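Local structure of CDC25-like phosphatase YCH1 (Saccharomyces cerevisiae, 3FS5) at residues P32-D37 with H71-K76; G46-G51 with G123-W128; R81-V86 with R115-V120. The protein acts as a protein phosphatase, built on a single rhodanese-like domain related to the catalytic domain of Cdc25. All blocks are in the same frame, centred on the assembly; numbering follows the deposited sequence.

Contact 1: P32-D37 with H71-K76; sequences PFQVVD and HRLLEK
Helix 63-78 belongs to the beta-alpha-beta crossover that carries the chain from strand 52-53 to strand 84-88, and on the way Leu73 and Lys76 come down on Phe33 and Gln34 of strand 33-37 and on Pro32 just before it. Strand 33-37 lies between those two strands in the parallel sheet. Helix and strand run nearly antiparallel, at 163° between their short segments, as expected where a helix returns across a parallel sheet. Their axes pass 10.1 Å apart, and side chains bridge the gap.

Leu73 reaches down with one branch: CD2 sits 4.0 Å from CG of Gln34, and the two side chains cross obliquely. Around this point Leu73 also packs on Val86 and Trp52, so it spans the three strands that the crossover covers. Gln34 sends CG anti to its backbone N (chi1 178°) and then bends, which lays its amide end beside the outer methylenes of Lys76; these two chains cross at about a right angle.

Lys76 runs extended through CE and turns only at its last torsion (chi4 -70°), bringing NZ to the carbonyl of Phe33. The hydrogen bond from Lys76 NZ to Phe33 O is 3.2 Å long, and the donor stands well above the carbonyl plane. Pro32 lies next to the same ammonium, with its CB 4.1 Å from Lys76 NZ. The side chain of Phe33 sets off away from the helix, and the residue meets Lys76 through its carbonyl. Lys76 also touches Leu84 on the neighbouring strand.

The contact is therefore mixed: an apolar leucine packs on the sheet, while the methylenes of a lysine pass across Gln34 and its ammonium, probably charged, bonds to a main-chain oxygen, an interaction likely to have ion-dipole character.

Contact 2: G46-G51 with G123-W128; sequences GHIKDG and GGFSRW
Phe125 lays its ring against the backbone of Gly46 and His47. One face is covered by Gly46 O, which stands 3.3 Å above the ring plane and is displaced toward the rim. The tip atom CZ lies 3.3 Å from Gly46 C, and Phe125 CE1 approaches His47 CA to 3.4 Å. CG is anti to the backbone N (chi1 -169°), and the first side-chain bond sets off from helix 124-132 toward strand 47-48. Gly46 suits the fit, since a CB there would press on Phe125 CZ and on the preceding carbonyl.

One turn along, Trp128 offers an indole face to Ile48. This is a CH-pi contact: Ile48 CG1 sits 3.9 Å from the centroid of the Trp128 five-membered ring, only 9° off its normal, and Ile48 CD1 reaches Trp128 CD2 at 4.0 Å. Ile48 CG1 also touches Phe125 CD1 at 4.2 Å. An alanine in place of Phe125 would probably leave the Gly46-His47 peptide without its aromatic cover and open a gap beside Ile48.

The contact thus packs helix 124-132 on strand 47-48, which pairs antiparallel with strand 139-140; Met21 of helix 14-23 touches both Ile48 and Trp128. Polar needs are met from outside: Trp128 NE1 bonds to Thr139 OG1, and Arg39 NH1 donates to Gly46 O. Between the two segments, dispersion and close fit provide the cohesion, with aromatic rings laid on a peptide and on an aliphatic branch.

Contact 3: R81-V86 with R115-V120; sequences RGALNV and RCRLWV
The guanidinium of Arg117 has Ala83 CB over one face, 3.7 Å above its plane and offset toward the rim, and the amide of Asn85 at its edge. The Trp119 ring meets Val86 O at its edge, in plane. Asn85 lies between the two, side by side with both and pointing the same way; its amide plane is turned 41° from the guanidinium and 35° from the indole. Asn85 CB is 3.7 Å from Trp119 NE1. Arg117 is extended from CG to NE, and its charged end is taken by Glu31, which forms a salt bridge with NE and also accepts from Ala83 N. Trp20 meets the Trp119 ring edge-to-face.

Beneath these groups, strands 84-88 and 116-121 pair in parallel in the centre of the rhodanese sheet. Leu84 N donates to Arg115 O, Arg117 N to Leu84 O, Val86 N to Arg117 O and Trp119 N to Val86 O, all four bonds falling between 2.8 and 3.0 Å.

On the other face, Leu84, Val86, Cys116 and Leu118 gather. Val86 CB packs on Leu118 CD2 at 3.9 Å; helix 96-106 covers Leu118, and Leu73 of helix 63-78 covers Val86.

The pairing thus separates two chemistries: a largely apolar face packed by helices 63-78 and 96-106, and a face where one carboxylate would balance the charge of the arginine and accepts a backbone N-H, while a buried amide lies between the arginine chain and the indole.

Contacts 1 and 3 are neighbours, their centres about 8 Å apart, because strands 33-37 and 84-88 adjoin in the one parallel sheet: Gln34 N and Pro32 O probably hydrogen-bond with the backbone of Asn85. Helix 63-78 leads directly into strand 84-88, so contact 1 closes before contact 3 opens. Contact 2 lies across the centre of the chain, its own centre about 16 Å from that of contact 1 and 18 Å from that of contact 3. Its segments alternate with those of contact 1 and enclose contact 3 in sequence. Contacts 1 and 2 meet where Val35 lies against Gly51, which joins the sheet to the 46-51 region within one rhodanese-like domain.

Contact 1: P32-D37 with H71-K76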
# COMPACT_ATOMS: atom_id res chain seq x y z
N PRO A 32 -4.08 -12.37 -3.98
CA PRO A 32 -3.64 -11.17 -4.69
C PRO A 32 -3.36 -10.03 -3.71
O PRO A 32 -3.77 -10.07 -2.55
CB PRO A 32 -4.81 -10.88 -5.61
CG PRO A 32 -5.98 -11.29 -4.79
CD PRO A 32 -5.52 -12.60 -4.17
N PHE A 33 -2.66 -9.01 -4.19
CA PHE A 33 -2.35 -7.87 -3.34
C PHE A 33 -2.43 -6.59 -4.17
O PHE A 33 -2.43 -6.64 -5.39
CB PHE A 33 -0.94 -8.03 -2.74
CG PHE A 33 0.16 -8.04 -3.76
CD1 PHE A 33 0.72 -6.85 -4.23
CD2 PHE A 33 0.62 -9.25 -4.29
CE1 PHE A 33 1.71 -6.86 -5.21
CE2 PHE A 33 1.62 -9.27 -5.27
CZ PHE A 33 2.16 -8.08 -5.73
N GLN A 34 -2.54 -5.45 -3.49
CA GLN A 34 -2.60 -4.17 -4.16
C GLN A 34 -1.95 -3.10 -3.29
O GLN A 34 -2.35 -2.90 -2.14
CB GLN A 34 -4.05 -3.76 -4.46
CG GLN A 34 -4.15 -2.39 -5.11
CD GLN A 34 -3.41 -2.32 -6.45
OE1 GLN A 34 -2.64 -1.40 -6.70
NE2 GLN A 34 -3.67 -3.29 -7.31
N VAL A 35 -0.96 -2.43 -3.85
CA VAL A 35 -0.24 -1.38 -3.14
C VAL A 35 -0.96 -0.04 -3.29
O VAL A 35 -1.34 0.34 -4.40
CB VAL A 35 1.21 -1.23 -3.68
CG1 VAL A 35 1.89 -0.01 -3.05
CG2 VAL A 35 2.00 -2.49 -3.39
N VAL A 36 -1.15 0.66 -2.18
CA VAL A 36 -1.79 1.97 -2.20
C VAL A 36 -0.81 2.98 -1.60
O VAL A 36 -0.52 2.95 -0.40
CB VAL A 36 -3.10 2.00 -1.39
CG1 VAL A 36 -3.77 3.38 -1.51
CG2 VAL A 36 -4.05 0.93 -1.91
N ASP A 37 -0.30 3.87 -2.45
CA ASP A 37 0.65 4.91 -2.07
C ASP A 37 -0.17 6.13 -1.63
O ASP A 37 -0.83 6.76 -2.45
CB ASP A 37 1.51 5.23 -3.30
CG ASP A 37 2.66 6.17 -3.01
OD1 ASP A 37 3.63 6.15 -3.78
OD2 ASP A 37 2.59 6.94 -2.03
N HIS A 71 -14.35 0.92 -3.34
CA HIS A 71 -15.02 0.27 -4.46
C HIS A 71 -14.02 -0.41 -5.39
O HIS A 71 -14.21 -1.56 -5.77
CB HIS A 71 -15.84 1.30 -5.25
CG HIS A 71 -16.52 0.72 -6.45
ND1 HIS A 71 -17.63 -0.09 -6.35
CD2 HIS A 71 -16.23 0.80 -7.77
CE1 HIS A 71 -18.00 -0.48 -7.56
NE2 HIS A 71 -17.16 0.04 -8.44
N ARG A 72 -12.95 0.30 -5.76
CA ARG A 72 -11.95 -0.26 -6.65
C ARG A 72 -11.31 -1.50 -6.06
O ARG A 72 -11.13 -2.50 -6.75
CB ARG A 72 -10.85 0.75 -6.97
CG ARG A 72 -11.22 1.80 -7.98
CD ARG A 72 -9.99 2.58 -8.42
NE ARG A 72 -9.09 1.78 -9.24
CZ ARG A 72 -7.92 2.21 -9.70
NH1 ARG A 72 -7.16 1.41 -10.44
NH2 ARG A 72 -7.49 3.43 -9.40
N LEU A 73 -10.96 -1.42 -4.78
CA LEU A 73 -10.33 -2.55 -4.09
C LEU A 73 -11.24 -3.77 -4.07
O LEU A 73 -10.82 -4.87 -4.45
CB LEU A 73 -9.95 -2.15 -2.66
CG LEU A 73 -8.78 -1.16 -2.54
CD1 LEU A 73 -8.56 -0.80 -1.08
CD2 LEU A 73 -7.52 -1.78 -3.14
N LEU A 74 -12.49 -3.59 -3.64
CA LEU A 74 -13.43 -4.70 -3.56
C LEU A 74 -13.76 -5.29 -4.93
O LEU A 74 -14.02 -6.48 -5.05
CB LEU A 74 -14.72 -4.26 -2.85
CG LEU A 74 -14.54 -3.97 -1.36
CD1 LEU A 74 -15.84 -3.45 -0.75
CD2 LEU A 74 -14.10 -5.26 -0.65
N GLU A 75 -13.73 -4.44 -5.95
CA GLU A 75 -14.01 -4.90 -7.30
C GLU A 75 -12.89 -5.83 -7.76
O GLU A 75 -13.13 -6.84 -8.41
CB GLU A 75 -14.13 -3.69 -8.23
CG GLU A 75 -14.64 -4.02 -9.62
CD GLU A 75 -15.21 -2.80 -10.32
OE1 GLU A 75 -16.22 -2.25 -9.83
OE2 GLU A 75 -14.64 -2.39 -11.36
N LYS A 76 -11.66 -5.48 -7.39
CA LYS A 76 -10.50 -6.30 -7.74
C LYS A 76 -10.53 -7.61 -6.94
O LYS A 76 -10.18 -8.68 -7.45
CB LYS A 76 -9.21 -5.53 -7.42
CG LYS A 76 -7.91 -6.27 -7.74
CD LYS A 76 -6.70 -5.36 -7.48
CE LYS A 76 -5.39 -5.92 -8.05
NZ LYS A 76 -4.89 -7.11 -7.32

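Contact 2: G46-G51 with G123-W128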
# COMPACT_ATOMS: atom_id res chain seq x y z
N GLY A 46 9.69 8.67 -7.62
CA GLY A 46 9.63 7.23 -7.76
C GLY A 46 8.51 6.60 -6.94
O GLY A 46 8.10 7.13 -5.91
N HIS A 47 8.01 5.46 -7.41
CA HIS A 47 6.94 4.75 -6.72
C HIS A 47 6.97 3.26 -7.06
O HIS A 47 7.62 2.84 -8.01
CB HIS A 47 5.58 5.35 -7.09
CG HIS A 47 5.34 5.46 -8.56
ND1 HIS A 47 4.83 4.42 -9.31
CD2 HIS A 47 5.58 6.47 -9.43
CE1 HIS A 47 4.76 4.79 -10.58
NE2 HIS A 47 5.21 6.02 -10.68
N ILE A 48 6.26 2.47 -6.26
CA ILE A 48 6.22 1.03 -6.48
C ILE A 48 5.38 0.72 -7.71
O ILE A 48 4.28 1.25 -7.88
CB ILE A 48 5.68 0.33 -5.23
CG1 ILE A 48 6.62 0.62 -4.05
CG2 ILE A 48 5.53 -1.18 -5.48
CD1 ILE A 48 6.19 0.01 -2.72
N LYS A 49 5.92 -0.14 -8.58
CA LYS A 49 5.24 -0.52 -9.81
C LYS A 49 3.85 -1.11 -9.59
O LYS A 49 3.65 -1.95 -8.70
CB LYS A 49 6.12 -1.52 -10.59
CG LYS A 49 5.60 -1.87 -11.98
CD LYS A 49 6.54 -2.87 -12.65
CE LYS A 49 6.04 -3.29 -14.03
NZ LYS A 49 5.94 -2.12 -14.96
N ASP A 50 2.91 -0.67 -10.41
CA ASP A 50 1.52 -1.12 -10.37
C ASP A 50 0.73 -0.70 -9.12
O ASP A 50 -0.39 -1.17 -8.92
CB ASP A 50 1.44 -2.64 -10.53
CG ASP A 50 2.09 -3.12 -11.82
OD1 ASP A 50 2.00 -2.41 -12.85
OD2 ASP A 50 2.68 -4.22 -11.81
N GLY A 51 1.30 0.16 -8.29
CA GLY A 51 0.57 0.61 -7.11
C GLY A 51 -0.40 1.72 -7.47
O GLY A 51 -0.31 2.28 -8.56
N GLY A 123 8.83 1.35 6.85
CA GLY A 123 9.88 2.14 6.25
C GLY A 123 9.48 3.04 5.09
O GLY A 123 10.25 3.91 4.70
N GLY A 124 8.29 2.82 4.53
CA GLY A 124 7.82 3.64 3.44
C GLY A 124 8.65 3.51 2.17
O GLY A 124 9.50 2.62 2.06
N PHE A 125 8.41 4.41 1.22
CA PHE A 125 9.14 4.36 -0.03
C PHE A 125 10.63 4.62 0.17
O PHE A 125 11.45 4.12 -0.58
CB PHE A 125 8.59 5.37 -1.04
CG PHE A 125 9.14 5.17 -2.42
CD1 PHE A 125 8.78 4.06 -3.17
CD2 PHE A 125 10.07 6.07 -2.95
CE1 PHE A 125 9.34 3.83 -4.42
CE2 PHE A 125 10.64 5.85 -4.20
CZ PHE A 125 10.28 4.72 -4.94
N SER A 126 10.96 5.41 1.19
CA SER A 126 12.35 5.71 1.47
C SER A 126 13.17 4.45 1.72
O SER A 126 14.27 4.30 1.18
CB SER A 126 12.46 6.64 2.69
OG SER A 126 13.81 6.98 2.93
N ARG A 127 12.66 3.52 2.52
CA ARG A 127 13.41 2.30 2.76
C ARG A 127 13.37 1.44 1.51
O ARG A 127 14.37 0.82 1.13
CB ARG A 127 12.86 1.49 3.94
CG ARG A 127 13.96 0.66 4.60
CD ARG A 127 13.57 -0.78 4.91
NE ARG A 127 12.70 -0.90 6.07
CZ ARG A 127 12.53 -2.03 6.75
NH1 ARG A 127 11.71 -2.06 7.80
NH2 ARG A 127 13.19 -3.13 6.41
N TRP A 128 12.22 1.42 0.85
CA TRP A 128 12.06 0.65 -0.38
C TRP A 128 13.13 0.99 -1.41
O TRP A 128 13.83 0.10 -1.91
CB TRP A 128 10.67 0.88 -0.98
CG TRP A 128 10.46 0.16 -2.29
CD1 TRP A 128 10.65 0.66 -3.54
CD2 TRP A 128 10.04 -1.20 -2.46
NE1 TRP A 128 10.38 -0.30 -4.48
CE2 TRP A 128 10.01 -1.45 -3.84
CE3 TRP A 128 9.69 -2.23 -1.57
CZ2 TRP A 128 9.64 -2.70 -4.37
CZ3 TRP A 128 9.33 -3.47 -2.09
CH2 TRP A 128 9.30 -3.69 -3.48

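Contact 3: R81-V86 with R115-V120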
# COMPACT_ATOMS: atom_id res chain seq x y z
N ARG A 81 -8.65 -14.61 -6.06
CA ARG A 81 -8.66 -15.76 -5.16
C ARG A 81 -8.56 -15.31 -3.71
O ARG A 81 -7.63 -14.60 -3.33
CB ARG A 81 -7.46 -16.65 -5.51
CG ARG A 81 -7.28 -17.86 -4.62
CD ARG A 81 -5.83 -18.32 -4.65
NE ARG A 81 -5.61 -19.58 -3.94
CZ ARG A 81 -5.87 -20.78 -4.44
NH1 ARG A 81 -5.64 -21.86 -3.72
NH2 ARG A 81 -6.34 -20.90 -5.68
N GLY A 82 -9.54 -15.71 -2.90
CA GLY A 82 -9.53 -15.35 -1.49
C GLY A 82 -9.63 -13.87 -1.16
O GLY A 82 -10.30 -13.11 -1.86
N ALA A 83 -8.96 -13.46 -0.09
CA ALA A 83 -8.98 -12.07 0.34
C ALA A 83 -7.90 -11.26 -0.35
O ALA A 83 -6.84 -11.78 -0.71
CB ALA A 83 -8.80 -12.00 1.85
N LEU A 84 -8.17 -9.97 -0.55
CA LEU A 84 -7.20 -9.09 -1.19
C LEU A 84 -6.32 -8.47 -0.10
O LEU A 84 -6.82 -7.96 0.90
CB LEU A 84 -7.91 -7.99 -1.98
CG LEU A 84 -7.03 -6.89 -2.59
CD1 LEU A 84 -6.23 -7.45 -3.78
CD2 LEU A 84 -7.90 -5.72 -3.05
N ASN A 85 -5.02 -8.53 -0.30
CA ASN A 85 -4.09 -7.95 0.66
C ASN A 85 -3.75 -6.53 0.22
O ASN A 85 -3.04 -6.33 -0.76
CB ASN A 85 -2.84 -8.82 0.75
CG ASN A 85 -3.15 -10.20 1.28
OD1 ASN A 85 -3.70 -11.04 0.56
ND2 ASN A 85 -2.82 -10.43 2.54
N VAL A 86 -4.27 -5.56 0.97
CA VAL A 86 -4.05 -4.15 0.66
C VAL A 86 -2.86 -3.61 1.45
O VAL A 86 -2.83 -3.70 2.68
CB VAL A 86 -5.30 -3.33 1.01
CG1 VAL A 86 -5.13 -1.89 0.53
CG2 VAL A 86 -6.53 -3.97 0.37
N ARG A 115 -13.19 -9.76 3.37
CA ARG A 115 -12.68 -9.68 2.00
C ARG A 115 -11.30 -9.05 1.84
O ARG A 115 -10.70 -9.14 0.76
CB ARG A 115 -13.68 -8.94 1.12
CG ARG A 115 -14.94 -9.74 0.83
CD ARG A 115 -15.41 -9.46 -0.58
NE ARG A 115 -16.45 -8.46 -0.64
CZ ARG A 115 -16.78 -7.77 -1.72
NH1 ARG A 115 -17.76 -6.88 -1.66
NH2 ARG A 115 -16.10 -7.93 -2.86
N CYS A 116 -10.80 -8.41 2.89
CA CYS A 116 -9.50 -7.75 2.83
C CYS A 116 -8.62 -8.04 4.04
O CYS A 116 -9.11 -8.41 5.10
CB CYS A 116 -9.67 -6.22 2.75
SG CYS A 116 -10.57 -5.58 1.34
N ARG A 117 -7.31 -7.87 3.84
CA ARG A 117 -6.31 -8.01 4.90
C ARG A 117 -5.56 -6.70 4.72
O ARG A 117 -5.19 -6.35 3.61
CB ARG A 117 -5.37 -9.19 4.65
CG ARG A 117 -6.04 -10.55 4.60
CD ARG A 117 -5.00 -11.66 4.41
NE ARG A 117 -5.59 -12.88 3.89
CZ ARG A 117 -6.45 -13.65 4.56
NH1 ARG A 117 -6.95 -14.74 3.99
NH2 ARG A 117 -6.80 -13.32 5.79
N LEU A 118 -5.34 -5.96 5.81
CA LEU A 118 -4.66 -4.68 5.69
C LEU A 118 -3.22 -4.70 6.19
O LEU A 118 -2.95 -5.18 7.29
CB LEU A 118 -5.45 -3.61 6.44
CG LEU A 118 -6.91 -3.45 6.01
CD1 LEU A 118 -7.58 -2.38 6.85
CD2 LEU A 118 -6.97 -3.09 4.53
N TRP A 119 -2.32 -4.16 5.38
CA TRP A 119 -0.90 -4.08 5.72
C TRP A 119 -0.33 -2.68 5.54
O TRP A 119 -0.85 -1.87 4.77
CB TRP A 119 -0.06 -5.01 4.84
CG TRP A 119 -0.47 -6.44 4.78
CD1 TRP A 119 -1.49 -6.97 4.06
CD2 TRP A 119 0.17 -7.53 5.45
NE1 TRP A 119 -1.53 -8.34 4.23
CE2 TRP A 119 -0.52 -8.70 5.08
CE3 TRP A 119 1.26 -7.62 6.33
CZ2 TRP A 119 -0.15 -9.97 5.56
CZ3 TRP A 119 1.62 -8.88 6.80
CH2 TRP A 119 0.92 -10.04 6.41
N VAL A 120 0.76 -2.43 6.26
CA VAL A 120 1.50 -1.18 6.14
C VAL A 120 2.94 -1.61 5.85
O VAL A 120 3.47 -2.51 6.51
CB VAL A 120 1.50 -0.36 7.45
CG1 VAL A 120 2.45 0.83 7.32
CG2 VAL A 120 0.09 0.12 7.76